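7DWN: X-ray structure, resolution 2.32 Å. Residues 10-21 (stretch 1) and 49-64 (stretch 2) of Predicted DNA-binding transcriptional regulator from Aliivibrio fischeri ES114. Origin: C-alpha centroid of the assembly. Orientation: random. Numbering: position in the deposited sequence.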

# COMPACT_ATOMS: atom_id res chain seq x y z
N ASP A 10 -29.35 2.21 -3.55
CA ASP A 10 -30.58 2.46 -2.80
C ASP A 10 -30.30 2.56 -1.31
O ASP A 10 -30.71 3.52 -0.64
CB ASP A 10 -31.60 1.35 -3.06
CG ASP A 10 -32.06 1.29 -4.50
OD1 ASP A 10 -32.03 2.34 -5.19
OD2 ASP A 10 -32.46 0.20 -4.96
N PHE A 11 -29.58 1.57 -0.77
CA PHE A 11 -29.32 1.51 0.66
C PHE A 11 -28.41 2.64 1.11
O PHE A 11 -28.60 3.20 2.20
CB PHE A 11 -28.73 0.16 1.03
CG PHE A 11 -28.47 0.01 2.50
CD1 PHE A 11 -29.52 -0.17 3.38
CD2 PHE A 11 -27.18 0.06 3.00
CE1 PHE A 11 -29.28 -0.31 4.74
CE2 PHE A 11 -26.93 -0.08 4.35
CZ PHE A 11 -27.99 -0.26 5.22
N LEU A 12 -27.41 3.01 0.30
CA LEU A 12 -26.54 4.12 0.68
C LEU A 12 -27.33 5.43 0.77
O LEU A 12 -27.19 6.19 1.74
CB LEU A 12 -25.39 4.25 -0.32
CG LEU A 12 -24.35 3.13 -0.31
CD1 LEU A 12 -23.38 3.27 -1.48
CD2 LEU A 12 -23.59 3.10 1.01
N VAL A 13 -28.18 5.70 -0.22
CA VAL A 13 -28.99 6.92 -0.19
C VAL A 13 -29.93 6.90 1.01
O VAL A 13 -30.08 7.91 1.72
CB VAL A 13 -29.75 7.09 -1.52
CG1 VAL A 13 -30.74 8.23 -1.41
CG2 VAL A 13 -28.77 7.34 -2.66
N LEU A 14 -30.57 5.75 1.26
CA LEU A 14 -31.46 5.64 2.41
C LEU A 14 -30.71 5.88 3.71
O LEU A 14 -31.24 6.49 4.64
CB LEU A 14 -32.12 4.26 2.43
CG LEU A 14 -33.05 3.97 3.61
CD1 LEU A 14 -34.28 4.86 3.55
CD2 LEU A 14 -33.45 2.50 3.63
N ALA A 15 -29.46 5.41 3.80
CA ALA A 15 -28.66 5.63 5.00
C ALA A 15 -28.31 7.10 5.17
O ALA A 15 -28.19 7.58 6.30
CB ALA A 15 -27.39 4.78 4.95
N LYS A 16 -28.14 7.84 4.07
CA LYS A 16 -27.89 9.27 4.21
C LYS A 16 -29.15 10.01 4.67
O LYS A 16 -29.14 10.70 5.69
CB LYS A 16 -27.38 9.88 2.90
CG LYS A 16 -26.97 11.34 3.09
CD LYS A 16 -26.96 12.12 1.79
CE LYS A 16 -26.66 13.60 2.05
NZ LYS A 16 -26.76 14.43 0.82
N VAL A 17 -30.25 9.88 3.92
CA VAL A 17 -31.41 10.72 4.21
C VAL A 17 -32.34 10.15 5.29
O VAL A 17 -33.17 10.89 5.82
CB VAL A 17 -32.24 10.99 2.94
CG1 VAL A 17 -31.37 11.66 1.88
CG2 VAL A 17 -32.84 9.70 2.41
N LYS A 18 -32.21 8.86 5.62
CA LYS A 18 -32.97 8.23 6.70
C LYS A 18 -34.48 8.38 6.51
O LYS A 18 -35.24 8.44 7.49
CB LYS A 18 -32.55 8.77 8.07
CG LYS A 18 -31.10 8.47 8.42
CD LYS A 18 -30.73 8.97 9.80
CE LYS A 18 -29.29 8.60 10.15
NZ LYS A 18 -28.90 9.08 11.51
N ASN A 19 -34.94 8.43 5.26
CA ASN A 19 -36.37 8.47 4.97
C ASN A 19 -36.62 7.74 3.66
O ASN A 19 -35.93 7.99 2.67
CB ASN A 19 -36.88 9.92 4.87
CG ASN A 19 -38.39 9.99 4.72
OD1 ASN A 19 -38.92 9.88 3.62
ND2 ASN A 19 -39.09 10.18 5.84
N PHE A 20 -37.61 6.84 3.67
CA PHE A 20 -37.86 5.99 2.51
C PHE A 20 -38.33 6.81 1.31
O PHE A 20 -37.85 6.61 0.19
CB PHE A 20 -38.89 4.91 2.86
CG PHE A 20 -38.27 3.64 3.37
CD1 PHE A 20 -37.81 3.54 4.67
CD2 PHE A 20 -38.15 2.53 2.54
CE1 PHE A 20 -37.25 2.37 5.14
CE2 PHE A 20 -37.59 1.36 3.00
CZ PHE A 20 -37.14 1.27 4.30
N SER A 21 -39.28 7.73 1.52
CA SER A 21 -39.84 8.48 0.39
C SER A 21 -38.81 9.42 -0.22
O SER A 21 -38.71 9.54 -1.44
CB SER A 21 -41.08 9.25 0.84
OG SER A 21 -40.73 10.43 1.54
N LEU A 49 -31.77 -4.72 7.55
CA LEU A 49 -30.76 -3.67 7.54
C LEU A 49 -31.28 -2.35 8.09
O LEU A 49 -30.47 -1.45 8.34
CB LEU A 49 -30.23 -3.45 6.12
CG LEU A 49 -29.65 -4.68 5.41
CD1 LEU A 49 -29.25 -4.34 3.99
CD2 LEU A 49 -28.46 -5.23 6.19
N VAL A 50 -32.58 -2.23 8.30
CA VAL A 50 -33.21 -0.94 8.59
C VAL A 50 -34.42 -1.18 9.48
O VAL A 50 -35.19 -2.12 9.27
CB VAL A 50 -33.59 -0.21 7.28
CG1 VAL A 50 -34.85 0.62 7.46
CG2 VAL A 50 -32.44 0.65 6.79
N ASP A 51 -34.59 -0.32 10.48
CA ASP A 51 -35.80 -0.30 11.30
C ASP A 51 -36.80 0.65 10.64
O ASP A 51 -36.60 1.86 10.62
CB ASP A 51 -35.49 0.13 12.73
CG ASP A 51 -36.69 -0.01 13.66
OD1 ASP A 51 -37.75 -0.50 13.21
OD2 ASP A 51 -36.57 0.37 14.84
N ARG A 52 -37.89 0.08 10.11
CA ARG A 52 -38.88 0.85 9.38
C ARG A 52 -39.95 1.47 10.26
O ARG A 52 -40.72 2.31 9.78
CB ARG A 52 -39.57 -0.04 8.33
CG ARG A 52 -38.65 -0.55 7.24
CD ARG A 52 -39.36 -1.58 6.38
NE ARG A 52 -38.56 -2.00 5.24
CZ ARG A 52 -37.59 -2.90 5.30
NH1 ARG A 52 -37.29 -3.48 6.46
NH2 ARG A 52 -36.91 -3.22 4.21
N LYS A 53 -40.03 1.08 11.53
CA LYS A 53 -41.10 1.51 12.42
C LYS A 53 -40.79 2.80 13.16
O LYS A 53 -41.57 3.20 14.03
CB LYS A 53 -41.42 0.40 13.43
CG LYS A 53 -41.89 -0.90 12.80
CD LYS A 53 -42.05 -1.99 13.84
CE LYS A 53 -40.80 -2.85 13.96
NZ LYS A 53 -39.59 -2.08 14.37
N SER A 54 -39.68 3.46 12.85
CA SER A 54 -39.25 4.63 13.59
C SER A 54 -38.95 5.79 12.65
O SER A 54 -38.41 5.58 11.56
CB SER A 54 -38.00 4.32 14.43
OG SER A 54 -36.89 4.01 13.61
N LYS A 55 -39.29 7.00 13.08
CA LYS A 55 -38.94 8.22 12.38
C LYS A 55 -38.00 9.03 13.26
O LYS A 55 -38.37 9.37 14.40
CB LYS A 55 -40.19 9.04 12.04
CG LYS A 55 -41.16 8.33 11.12
CD LYS A 55 -40.92 8.66 9.65
CE LYS A 55 -41.18 10.13 9.38
NZ LYS A 55 -41.44 10.41 7.94
N PRO A 56 -36.79 9.36 12.80
CA PRO A 56 -36.29 8.99 11.48
C PRO A 56 -35.88 7.52 11.38
O PRO A 56 -35.82 6.82 12.39
CB PRO A 56 -35.06 9.90 11.29
CG PRO A 56 -35.11 10.89 12.43
CD PRO A 56 -35.83 10.21 13.53
N ILE A 57 -35.63 7.06 10.15
CA ILE A 57 -35.24 5.68 9.92
C ILE A 57 -33.86 5.44 10.52
O ILE A 57 -32.89 6.12 10.17
CB ILE A 57 -35.27 5.35 8.42
CG1 ILE A 57 -36.71 5.32 7.91
CG2 ILE A 57 -34.56 4.04 8.15
CD1 ILE A 57 -37.58 4.28 8.57
N GLU A 58 -33.77 4.48 11.43
CA GLU A 58 -32.51 4.10 12.05
C GLU A 58 -31.92 2.87 11.36
O GLU A 58 -32.65 2.05 10.80
CB GLU A 58 -32.69 3.82 13.54
CG GLU A 58 -33.06 5.04 14.37
CD GLU A 58 -33.25 4.71 15.83
OE1 GLU A 58 -33.28 3.51 16.17
OE2 GLU A 58 -33.35 5.66 16.65
N LEU A 59 -30.60 2.76 11.41
CA LEU A 59 -29.90 1.61 10.85
C LEU A 59 -29.71 0.55 11.93
O LEU A 59 -29.27 0.85 13.04
CB LEU A 59 -28.54 2.03 10.29
CG LEU A 59 -28.52 2.69 8.91
CD1 LEU A 59 -27.10 3.04 8.50
CD2 LEU A 59 -29.16 1.77 7.88
N THR A 60 -30.05 -0.69 11.59
CA THR A 60 -29.72 -1.81 12.44
C THR A 60 -28.20 -2.01 12.44
O THR A 60 -27.50 -1.48 11.58
CB THR A 60 -30.43 -3.07 11.95
OG1 THR A 60 -29.82 -3.52 10.73
CG2 THR A 60 -31.90 -2.79 11.70
N PRO A 61 -27.67 -2.76 13.42
CA PRO A 61 -26.23 -3.07 13.38
C PRO A 61 -25.79 -3.70 12.07
O PRO A 61 -24.77 -3.30 11.48
CB PRO A 61 -26.05 -4.01 14.57
CG PRO A 61 -27.15 -3.62 15.52
CD PRO A 61 -28.31 -3.22 14.66
N SER A 62 -26.56 -4.69 11.59
CA SER A 62 -26.28 -5.28 10.29
C SER A 62 -26.30 -4.23 9.19
O SER A 62 -25.47 -4.27 8.27
CB SER A 62 -27.30 -6.38 9.99
OG SER A 62 -27.22 -7.42 10.95
N GLY A 63 -27.24 -3.28 9.25
CA GLY A 63 -27.24 -2.19 8.29
C GLY A 63 -26.00 -1.33 8.39
O GLY A 63 -25.46 -0.87 7.38
N LYS A 64 -25.51 -1.11 9.62
CA LYS A 64 -24.30 -0.32 9.80
C LYS A 64 -23.10 -0.98 9.12
O LYS A 64 -22.32 -0.32 8.44
CB LYS A 64 -24.03 -0.12 11.29
CG LYS A 64 -25.03 0.81 11.98
CD LYS A 64 -24.75 0.92 13.46
CE LYS A 64 -25.68 1.92 14.13
NZ LYS A 64 -25.48 3.30 13.60

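The two stretches bury 608 Å² between them, and F11, I57 and F20 account for the largest shares. Stretch 1 supplies a helix that ends at V17, a short turn, and the start of a second helix at F20; stretch 2 packs against this corner as an extended hairpin-like segment, held together in part by D51 N donating to E58 O (3.1 Å), before turning into a helix at P61.

F11, on the first helix, points toward stretch 2 with a t chi1 (-179°) and sinks its ring into an apolar pocket. L49 CD1 lies over one face, and F11 CE1 approaches L49 CB at 3.6 Å and V50 CG2 at 3.9 Å. The tip, F11 CZ, reaches L59 CD2 at 3.5 Å and, near the ring plane, G63 O at 3.4 Å. G63 suits this tight corner: a CB there would fall about 2.0 Å from L49 O. One turn further along the helix, A15 CB extends the apolar surface to L59 CD1 (4.0 Å), while L14 CD2 meets V50 CG2 at 3.8 Å.

The backbones come closest where the first helix gives out. K18 adopts positive phi, and its carbonyl accepts the one hydrogen bond between the stretches, from I57 N to K18 O (3.0 Å, 156°). This bond anchors I57, whose side chain points toward stretch 1 and packs against F20, with I57 CG1 3.9 Å from F20 CD1.

F20 thus receives I57 and V50 at its edge, V50 CG1 lying 3.8 Å from F20 CE1, while R52 NE sits 3.7 Å from F20 CZ. Just before it, N19 caps the second helix through a weak bond from S21 N to N19 OD1 (3.0 Å). N19 ND2 lies 3.2 Å from K55 NZ, but both are donors, so no hydrogen bond joins them.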